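Local coordinates for VgrG protein (Vibrio cholerae, PDB 4DTH), which carries an actin cross-linking toxin domain that binds ATP and magnesium and probably uses them to join G-actin monomers covalently, at residues A32-A40 / N146-G156; M111-I122 / S161-T169. All coordinates share one frame; numbering follows the deposited sequence.

Contact 1. Residues A32-A40 / N146-G156. With SO4 (sulfate ion), chain G.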
loop_
_atom_site.group_PDB
_atom_site.type_symbol
_atom_site.label_atom_id
_atom_site.label_comp_id
_atom_site.label_asym_id
_atom_site.label_seq_id
_atom_site.Cartn_x
_atom_site.Cartn_y
_atom_site.Cartn_z
ATOM N N ALA A 32 -7.114 -14.255 9.628
ATOM C CA ALA A 32 -6.814 -15.681 9.742
ATOM C C ALA A 32 -8.077 -16.392 10.201
ATOM O O ALA A 32 -8.882 -15.815 10.941
ATOM C CB ALA A 32 -5.694 -15.920 10.745
ATOM N N GLY A 33 -8.246 -17.628 9.746
ATOM C CA GLY A 33 -9.357 -18.477 10.156
ATOM C C GLY A 33 -10.420 -18.731 9.116
ATOM O O GLY A 33 -11.322 -19.536 9.361
ATOM N N LEU A 34 -10.360 -18.017 7.978
ATOM C CA LEU A 34 -11.350 -18.171 6.914
ATOM C C LEU A 34 -10.779 -17.807 5.559
ATOM O O LEU A 34 -9.671 -17.259 5.454
ATOM C CB LEU A 34 -12.636 -17.333 7.200
ATOM C CG LEU A 34 -12.509 -15.798 7.329
ATOM C CD1 LEU A 34 -12.326 -15.120 5.986
ATOM C CD2 LEU A 34 -13.769 -15.207 7.889
ATOM N N VAL A 35 -11.580 -18.069 4.523
ATOM C CA VAL A 35 -11.302 -17.675 3.151
ATOM C C VAL A 35 -12.584 -17.132 2.510
ATOM O O VAL A 35 -13.684 -17.384 3.001
ATOM C CB VAL A 35 -10.739 -18.858 2.316
ATOM C CG1 VAL A 35 -9.311 -19.235 2.750
ATOM C CG2 VAL A 35 -11.687 -20.069 2.340
ATOM N N VAL A 36 -12.427 -16.414 1.396
ATOM C CA VAL A 36 -13.518 -15.983 0.531
ATOM C C VAL A 36 -13.312 -16.744 -0.785
ATOM O O VAL A 36 -12.173 -16.887 -1.244
ATOM C CB VAL A 36 -13.628 -14.443 0.308
ATOM C CG1 VAL A 36 -12.378 -13.859 -0.359
ATOM C CG2 VAL A 36 -14.887 -14.085 -0.497
ATOM N N ALA A 37 -14.389 -17.257 -1.365
ATOM C CA ALA A 37 -14.301 -17.896 -2.675
ATOM C C ALA A 37 -15.163 -17.071 -3.611
ATOM O O ALA A 37 -16.235 -16.593 -3.220
ATOM C CB ALA A 37 -14.759 -19.330 -2.621
ATOM N N MET A 38 -14.642 -16.798 -4.806
ATOM C CA MET A 38 -15.311 -15.956 -5.791
ATOM C C MET A 38 -15.031 -16.468 -7.204
ATOM O O MET A 38 -14.029 -17.169 -7.375
ATOM C CB MET A 38 -14.773 -14.521 -5.679
ATOM C CG MET A 38 -15.531 -13.679 -4.705
ATOM S SD MET A 38 -15.094 -11.934 -4.831
ATOM C CE MET A 38 -13.696 -11.914 -3.888
ATOM N N PRO A 39 -15.828 -16.078 -8.241
ATOM C CA PRO A 39 -15.478 -16.476 -9.619
ATOM C C PRO A 39 -14.069 -16.013 -9.993
ATOM O O PRO A 39 -13.583 -15.022 -9.451
ATOM C CB PRO A 39 -16.505 -15.729 -10.480
ATOM C CG PRO A 39 -17.663 -15.483 -9.577
ATOM C CD PRO A 39 -17.052 -15.243 -8.223
ATOM N N ALA A 40 -13.415 -16.721 -10.914
ATOM C CA ALA A 40 -12.083 -16.340 -11.394
ATOM C C ALA A 40 -12.159 -14.959 -12.055
ATOM O O ALA A 40 -13.199 -14.605 -12.621
ATOM C CB ALA A 40 -11.580 -17.370 -12.390
ATOM N N ASN A 146 -20.388 -7.314 -4.208
ATOM C CA ASN A 146 -20.329 -8.491 -5.062
ATOM C C ASN A 146 -20.937 -9.666 -4.297
ATOM O O ASN A 146 -20.274 -10.276 -3.455
ATOM C CB ASN A 146 -18.922 -8.800 -5.583
ATOM C CG ASN A 146 -18.901 -9.902 -6.624
ATOM O OD1 ASN A 146 -19.926 -10.505 -6.965
ATOM N ND2 ASN A 146 -17.733 -10.192 -7.161
ATOM N N ALA A 147 -22.216 -9.956 -4.581
ATOM C CA ALA A 147 -22.950 -11.048 -3.944
ATOM C C ALA A 147 -22.455 -12.422 -4.410
ATOM O O ALA A 147 -22.751 -13.423 -3.756
ATOM C CB ALA A 147 -24.444 -10.901 -4.205
ATOM N N LYS A 148 -21.704 -12.470 -5.526
ATOM C CA LYS A 148 -21.146 -13.699 -6.083
ATOM C C LYS A 148 -19.867 -14.080 -5.327
ATOM O O LYS A 148 -18.757 -13.986 -5.850
ATOM C CB LYS A 148 -20.907 -13.564 -7.601
ATOM C CG LYS A 148 -21.587 -14.658 -8.411
ATOM C CD LYS A 148 -21.511 -14.394 -9.912
ATOM C CE LYS A 148 -21.947 -15.597 -10.710
ATOM N NZ LYS A 148 -20.837 -16.559 -10.872
ATOM N N HIS A 149 -20.043 -14.469 -4.059
ATOM C CA HIS A 149 -18.968 -14.905 -3.169
ATOM C C HIS A 149 -19.522 -15.830 -2.102
ATOM O O HIS A 149 -20.735 -15.871 -1.884
ATOM C CB HIS A 149 -18.254 -13.694 -2.497
ATOM C CG HIS A 149 -18.993 -13.121 -1.319
ATOM N ND1 HIS A 149 -19.934 -12.117 -1.475
ATOM C CD2 HIS A 149 -18.923 -13.452 -0.004
ATOM C CE1 HIS A 149 -20.402 -11.867 -0.262
ATOM N NE2 HIS A 149 -19.822 -12.646 0.656
ATOM N N VAL A 150 -18.630 -16.559 -1.426
ATOM C CA VAL A 150 -18.959 -17.363 -0.249
ATOM C C VAL A 150 -17.840 -17.178 0.767
ATOM O O VAL A 150 -16.686 -16.947 0.385
ATOM C CB VAL A 150 -19.267 -18.874 -0.502
ATOM C CG1 VAL A 150 -20.522 -19.064 -1.344
ATOM C CG2 VAL A 150 -18.077 -19.624 -1.105
ATOM N N ILE A 151 -18.180 -17.286 2.049
ATOM C CA ILE A 151 -17.205 -17.218 3.140
ATOM C C ILE A 151 -17.148 -18.621 3.727
ATOM O O ILE A 151 -18.197 -19.191 4.049
ATOM C CB ILE A 151 -17.613 -16.160 4.215
ATOM C CG1 ILE A 151 -17.699 -14.729 3.622
ATOM C CG2 ILE A 151 -16.676 -16.227 5.454
ATOM C CD1 ILE A 151 -16.340 -14.124 3.094
ATOM N N ALA A 152 -15.937 -19.163 3.901
ATOM C CA ALA A 152 -15.763 -20.501 4.456
ATOM C C ALA A 152 -14.632 -20.559 5.464
ATOM O O ALA A 152 -13.603 -19.912 5.281
ATOM C CB ALA A 152 -15.537 -21.516 3.352
ATOM N N ALA A 153 -14.825 -21.351 6.522
ATOM C CA ALA A 153 -13.850 -21.541 7.597
ATOM C C ALA A 153 -12.571 -22.186 7.105
ATOM O O ALA A 153 -12.596 -22.979 6.157
ATOM C CB ALA A 153 -14.456 -22.414 8.672
ATOM N N GLY A 154 -11.469 -21.849 7.769
ATOM C CA GLY A 154 -10.157 -22.407 7.472
ATOM C C GLY A 154 -9.737 -22.144 6.045
ATOM O O GLY A 154 -9.776 -20.999 5.589
ATOM N N ASN A 155 -9.380 -23.210 5.323
ATOM C CA ASN A 155 -8.981 -23.064 3.930
ATOM C C ASN A 155 -10.137 -23.334 2.935
ATOM O O ASN A 155 -9.928 -23.344 1.724
ATOM C CB ASN A 155 -7.684 -23.848 3.643
ATOM C CG ASN A 155 -6.491 -23.254 4.374
ATOM O OD1 ASN A 155 -6.100 -22.096 4.155
ATOM N ND2 ASN A 155 -5.909 -24.015 5.290
ATOM N N GLY A 156 -11.357 -23.463 3.465
ATOM C CA GLY A 156 -12.570 -23.654 2.673
ATOM C C GLY A 156 -12.736 -24.982 1.954
ATOM O O GLY A 156 -13.536 -25.073 1.015
HETATM S S SO4 G . -10.072 -26.635 5.653
HETATM O O1 SO4 G . -9.829 -28.049 5.997
HETATM O O2 SO4 G . -9.396 -25.778 6.659
HETATM O O3 SO4 G . -9.528 -26.364 4.314
HETATM O O4 SO4 G . -11.531 -26.385 5.630
#
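Val35 and Ala37 pair with Ala152 and Val150 as the hydrogen-bonded couples of an antiparallel beta ladder between strands 34-38 and 150-153. Val35 N reaches Ala152 O at 2.8 Å, and Ala152 N returns a nearly straight bond (172°) to Val35 O at 3.0 Å; Ala37 and Val150 exchange a second such pair. Beta-branched Val35, Val36, Val150 and Ile151 suit the extended backbone. On the face of Val35 and Ala37, the small Ala37 CB meets Val150 CG2 at 3.7 Å. On the other face Ile151 CD1 lies 3.9 Å from Val36 CG2, while its CG2 branch, anti to the backbone N, touches Leu34 CD2. Phe118 of helix 101-124 and Phe46 cover this apolar face, and strand 85-97 pairs with strand 34-38 along its second edge.

Beyond the ladder Met38 CG packs on His149 CB at 3.5 Å, and the end of the Lys148 chain passes obliquely by the Pro39 ring, NZ 3.6 Å from CG. The His149 ring is fixed through both nitrogens: ND1 donates to Asn146 O and NE2 accepts from Leu130 N. Separately, Asn146 OD1 accepts from Lys148 N in an Asx turn. At the far end a type II' turn runs from Ala153 to Gly156, its positive phi at Gly154 favouring glycine. Gly154 N bonds Gly33 O from above the carbonyl plane, and Asn155 N points almost straight at sulfate O2, 2.9 Å away.

Contact 2. Residues M111-I122 / S161-T169. With SO4 (sulfate ion), chain H; SO4 (sulfate ion), chain I.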
loop_
_atom_site.group_PDB
_atom_site.type_symbol
_atom_site.label_atom_id
_atom_site.label_comp_id
_atom_site.label_asym_id
_atom_site.label_seq_id
_atom_site.Cartn_x
_atom_site.Cartn_y
_atom_site.Cartn_z
ATOM N N MET A 111 -13.410 -3.265 12.585
ATOM C CA MET A 111 -12.703 -4.465 12.123
ATOM C C MET A 111 -12.821 -5.592 13.134
ATOM O O MET A 111 -13.072 -6.734 12.736
ATOM C CB MET A 111 -11.240 -4.150 11.833
ATOM C CG MET A 111 -11.065 -3.383 10.543
ATOM S SD MET A 111 -9.332 -3.248 10.098
ATOM C CE MET A 111 -9.477 -2.288 8.574
ATOM N N LEU A 112 -12.680 -5.274 14.433
ATOM C CA LEU A 112 -12.814 -6.277 15.497
ATOM C C LEU A 112 -14.238 -6.806 15.555
ATOM O O LEU A 112 -14.424 -8.017 15.700
ATOM C CB LEU A 112 -12.363 -5.746 16.861
ATOM C CG LEU A 112 -10.858 -5.502 17.006
ATOM C CD1 LEU A 112 -10.578 -4.587 18.183
ATOM C CD2 LEU A 112 -10.076 -6.822 17.118
ATOM N N TRP A 113 -15.233 -5.923 15.355
ATOM C CA TRP A 113 -16.641 -6.333 15.319
ATOM C C TRP A 113 -16.846 -7.303 14.146
ATOM O O TRP A 113 -17.488 -8.341 14.319
ATOM C CB TRP A 113 -17.607 -5.131 15.181
ATOM C CG TRP A 113 -18.984 -5.584 14.758
ATOM C CD1 TRP A 113 -19.893 -6.247 15.530
ATOM C CD2 TRP A 113 -19.504 -5.606 13.419
ATOM N NE1 TRP A 113 -20.964 -6.648 14.763
ATOM C CE2 TRP A 113 -20.747 -6.276 13.463
ATOM C CE3 TRP A 113 -19.039 -5.122 12.183
ATOM C CZ2 TRP A 113 -21.540 -6.456 12.327
ATOM C CZ3 TRP A 113 -19.829 -5.298 11.058
ATOM C CH2 TRP A 113 -21.076 -5.936 11.143
ATOM N N LEU A 114 -16.349 -6.939 12.946
ATOM C CA LEU A 114 -16.524 -7.798 11.771
ATOM C C LEU A 114 -15.896 -9.178 11.965
ATOM O O LEU A 114 -16.507 -10.173 11.575
ATOM C CB LEU A 114 -16.055 -7.131 10.463
ATOM C CG LEU A 114 -16.330 -7.958 9.195
ATOM C CD1 LEU A 114 -17.823 -8.132 8.946
ATOM C CD2 LEU A 114 -15.659 -7.348 7.987
ATOM N N ALA A 115 -14.724 -9.246 12.630
ATOM C CA ALA A 115 -14.079 -10.531 12.925
ATOM C C ALA A 115 -14.995 -11.394 13.804
ATOM O O ALA A 115 -15.137 -12.585 13.535
ATOM C CB ALA A 115 -12.741 -10.307 13.607
ATOM N N THR A 116 -15.661 -10.792 14.814
ATOM C CA THR A 116 -16.600 -11.558 15.642
ATOM C C THR A 116 -17.817 -11.997 14.825
ATOM O O THR A 116 -18.299 -13.113 15.004
ATOM C CB THR A 116 -16.992 -10.819 16.933
ATOM O OG1 THR A 116 -17.923 -9.768 16.646
ATOM C CG2 THR A 116 -15.790 -10.309 17.700
ATOM N N HIS A 117 -18.293 -11.127 13.917
ATOM C CA HIS A 117 -19.421 -11.432 13.030
ATOM C C HIS A 117 -19.059 -12.609 12.093
ATOM O O HIS A 117 -19.881 -13.514 11.892
ATOM C CB HIS A 117 -19.824 -10.167 12.244
ATOM C CG HIS A 117 -20.926 -10.400 11.265
ATOM N ND1 HIS A 117 -22.253 -10.395 11.655
ATOM C CD2 HIS A 117 -20.859 -10.636 9.934
ATOM C CE1 HIS A 117 -22.949 -10.644 10.555
ATOM N NE2 HIS A 117 -22.154 -10.792 9.496
ATOM N N PHE A 118 -17.818 -12.611 11.557
ATOM C CA PHE A 118 -17.308 -13.694 10.703
ATOM C C PHE A 118 -17.224 -15.007 11.490
ATOM O O PHE A 118 -17.517 -16.066 10.931
ATOM C CB PHE A 118 -15.926 -13.333 10.137
ATOM C CG PHE A 118 -15.880 -12.556 8.836
ATOM C CD1 PHE A 118 -16.647 -12.950 7.741
ATOM C CD2 PHE A 118 -14.969 -11.520 8.661
ATOM C CE1 PHE A 118 -16.545 -12.280 6.515
ATOM C CE2 PHE A 118 -14.873 -10.849 7.435
ATOM C CZ PHE A 118 -15.675 -11.224 6.378
ATOM N N THR A 119 -16.807 -14.936 12.779
ATOM C CA THR A 119 -16.714 -16.105 13.680
ATOM C C THR A 119 -18.088 -16.801 13.764
ATOM O O THR A 119 -18.156 -18.023 13.641
ATOM C CB THR A 119 -16.137 -15.699 15.053
ATOM O OG1 THR A 119 -14.852 -15.100 14.866
ATOM C CG2 THR A 119 -16.024 -16.886 16.024
ATOM N N THR A 120 -19.178 -16.021 13.922
ATOM C CA THR A 120 -20.536 -16.572 13.963
ATOM C C THR A 120 -20.918 -17.086 12.573
ATOM O O THR A 120 -21.493 -18.164 12.471
ATOM C CB THR A 120 -21.520 -15.506 14.497
ATOM O OG1 THR A 120 -21.123 -15.170 15.822
ATOM C CG2 THR A 120 -22.971 -15.982 14.514
ATOM N N HIS A 121 -20.563 -16.329 11.507
ATOM C CA HIS A 121 -20.896 -16.689 10.125
ATOM C C HIS A 121 -20.372 -18.058 9.710
ATOM O O HIS A 121 -21.121 -18.838 9.150
ATOM C CB HIS A 121 -20.422 -15.603 9.139
ATOM C CG HIS A 121 -20.893 -15.835 7.733
ATOM N ND1 HIS A 121 -22.136 -15.401 7.310
ATOM C CD2 HIS A 121 -20.273 -16.459 6.699
ATOM C CE1 HIS A 121 -22.226 -15.745 6.036
ATOM N NE2 HIS A 121 -21.135 -16.390 5.624
ATOM N N ILE A 122 -19.118 -18.375 10.009
ATOM C CA ILE A 122 -18.557 -19.693 9.655
ATOM C C ILE A 122 -19.113 -20.836 10.534
ATOM O O ILE A 122 -18.990 -22.016 10.186
ATOM C CB ILE A 122 -17.015 -19.682 9.620
ATOM C CG1 ILE A 122 -16.423 -19.330 11.016
ATOM C CG2 ILE A 122 -16.494 -18.775 8.491
ATOM C CD1 ILE A 122 -14.913 -19.722 11.238
ATOM N N SER A 161 -16.490 -26.072 10.001
ATOM C CA SER A 161 -15.329 -25.405 10.595
ATOM C C SER A 161 -14.665 -26.279 11.676
ATOM O O SER A 161 -15.170 -27.349 12.030
ATOM C CB SER A 161 -15.778 -24.102 11.256
ATOM O OG SER A 161 -16.393 -24.384 12.504
ATOM N N GLN A 162 -13.548 -25.779 12.230
ATOM C CA GLN A 162 -12.877 -26.362 13.383
ATOM C C GLN A 162 -13.130 -25.416 14.586
ATOM O O GLN A 162 -12.303 -25.319 15.497
ATOM C CB GLN A 162 -11.376 -26.533 13.102
ATOM C CG GLN A 162 -11.076 -27.767 12.264
ATOM C CD GLN A 162 -9.609 -27.854 11.963
ATOM O OE1 GLN A 162 -9.112 -27.235 11.026
ATOM N NE2 GLN A 162 -8.880 -28.608 12.772
ATOM N N GLY A 163 -14.266 -24.707 14.551
ATOM C CA GLY A 163 -14.670 -23.744 15.576
ATOM C C GLY A 163 -13.734 -22.554 15.713
ATOM O O GLY A 163 -13.550 -22.029 16.818
ATOM N N GLN A 164 -13.138 -22.109 14.584
ATOM C CA GLN A 164 -12.179 -21.003 14.584
ATOM C C GLN A 164 -12.753 -19.681 15.043
ATOM O O GLN A 164 -13.890 -19.337 14.709
ATOM C CB GLN A 164 -11.589 -20.756 13.175
ATOM C CG GLN A 164 -10.621 -21.815 12.697
ATOM C CD GLN A 164 -11.291 -22.823 11.801
ATOM O OE1 GLN A 164 -12.453 -23.216 12.002
ATOM N NE2 GLN A 164 -10.539 -23.311 10.823
ATOM N N THR A 165 -11.916 -18.909 15.738
ATOM C CA THR A 165 -12.179 -17.516 16.049
ATOM C C THR A 165 -11.416 -16.782 14.940
ATOM O O THR A 165 -10.257 -17.126 14.657
ATOM C CB THR A 165 -11.684 -17.140 17.452
ATOM O OG1 THR A 165 -12.445 -17.886 18.397
ATOM C CG2 THR A 165 -11.840 -15.642 17.750
ATOM N N ILE A 166 -12.078 -15.829 14.280
ATOM C CA ILE A 166 -11.460 -15.042 13.208
ATOM C C ILE A 166 -10.560 -14.012 13.863
ATOM O O ILE A 166 -11.000 -13.261 14.730
ATOM C CB ILE A 166 -12.510 -14.454 12.232
ATOM C CG1 ILE A 166 -13.380 -15.585 11.611
ATOM C CG2 ILE A 166 -11.852 -13.581 11.148
ATOM C CD1 ILE A 166 -12.609 -16.830 11.063
ATOM N N THR A 167 -9.274 -14.045 13.489
ATOM C CA THR A 167 -8.235 -13.258 14.129
ATOM C C THR A 167 -7.407 -12.390 13.198
ATOM O O THR A 167 -7.463 -12.518 11.981
ATOM C CB THR A 167 -7.310 -14.187 14.964
ATOM O OG1 THR A 167 -6.713 -15.144 14.079
ATOM C CG2 THR A 167 -8.068 -14.911 16.123
ATOM N N MET A 168 -6.619 -11.507 13.808
ATOM C CA MET A 168 -5.683 -10.617 13.117
ATOM C C MET A 168 -4.354 -10.651 13.869
ATOM O O MET A 168 -4.336 -10.966 15.066
ATOM C CB MET A 168 -6.251 -9.197 12.959
ATOM C CG MET A 168 -7.067 -8.733 14.120
ATOM S SD MET A 168 -8.160 -7.366 13.755
ATOM C CE MET A 168 -9.612 -8.205 13.127
ATOM N N THR A 169 -3.233 -10.418 13.162
ATOM C CA THR A 169 -1.887 -10.507 13.749
ATOM C C THR A 169 -0.924 -9.518 13.077
ATOM O O THR A 169 -1.144 -9.217 11.901
ATOM C CB THR A 169 -1.423 -11.984 13.707
ATOM O OG1 THR A 169 -0.349 -12.211 14.620
ATOM C CG2 THR A 169 -1.080 -12.480 12.297
HETATM S S SO4 H . -23.871 -8.931 14.888
HETATM O O1 SO4 H . -24.706 -9.826 15.684
HETATM O O2 SO4 H . -22.649 -9.641 14.446
HETATM O O3 SO4 H . -24.621 -8.508 13.708
HETATM O O4 SO4 H . -23.487 -7.762 15.710
HETATM S S SO4 I . 3.321 -12.270 14.177
HETATM O O1 SO4 I . 4.150 -11.054 14.159
HETATM O O2 SO4 I . 2.996 -12.609 15.564
HETATM O O3 SO4 I . 2.074 -12.030 13.449
HETATM O O4 SO4 I . 4.062 -13.375 13.545
HETATM O O HOH W 1 -16.541 -20.038 14.468
HETATM O O HOH W 2 -19.095 -24.747 10.511
#
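Ala115 and Thr119, one turn apart on helix 101-124, face Ile166 and Thr165 of an irregular segment, with CA atoms 5.2 Å apart for Ala115 and Ile166. The join is a loop laid along a helix, and its one direct hydrogen bond runs from Ile166 N to Thr119 OG1, 2.9 Å long and nearly straight at 173°. With OG1 beside its own backbone N (chi1 -58°), Thr119 can also donate from that hydroxyl to Ala115 O. That carbonyl takes Thr119 N and OG1 from opposite faces of its plane. Threonine suits the place because one oxygen serves as acceptor for the loop and donor to the helix, while CG2 rests on Gln164 O.

Ile166 supplies much of the loop's apolar contact: its CG1 meets Phe118 CB at 3.7 Å, and its CD1 reaches tip to tip with Ile122 CD1, also 3.7 Å away. The small Ala115 lets the loop come close. Met168, bent at chi3, brings CE against Ala115 CB and Met111 O, both at 3.8 Å, while the Met168 and Leu112 side chains cross at about a right angle, SD on CD2.

Toward Ser161, water 1 donates to Thr119 O and Gln164 O, and water 2 links Ile122 O to Ser161 N. Ser161 OG accepts from Gly163 N in an ST turn, and Gln164 OE1 from Gln162 N, which probably stiffens the bend. With no regular backbone pairing, the loop's join to the helix thus rests on apolar fit, one hydroxyl and bridging water.

Contact 1 is the more buried of the two and contact 2 only partly so, with their centres about 13 Å apart. Their segments alternate along the chain, and helix 101-124 belongs to both neighbourhoods: Phe118 and His121 pack on Ile151, Ile122 on Ala153. Where strands meet, most backbone amides and carbonyls of the ladder pair with one another; where helix meets loop, a hydroxyl and two waters do that work. The contacts also join directly, through a probable hydrogen bond from Ala32 N to Thr167 O and by packing of Gly33 O on Ile166 CD1. Segment 161-169 therefore lies against both the helix and an end of the strand pair.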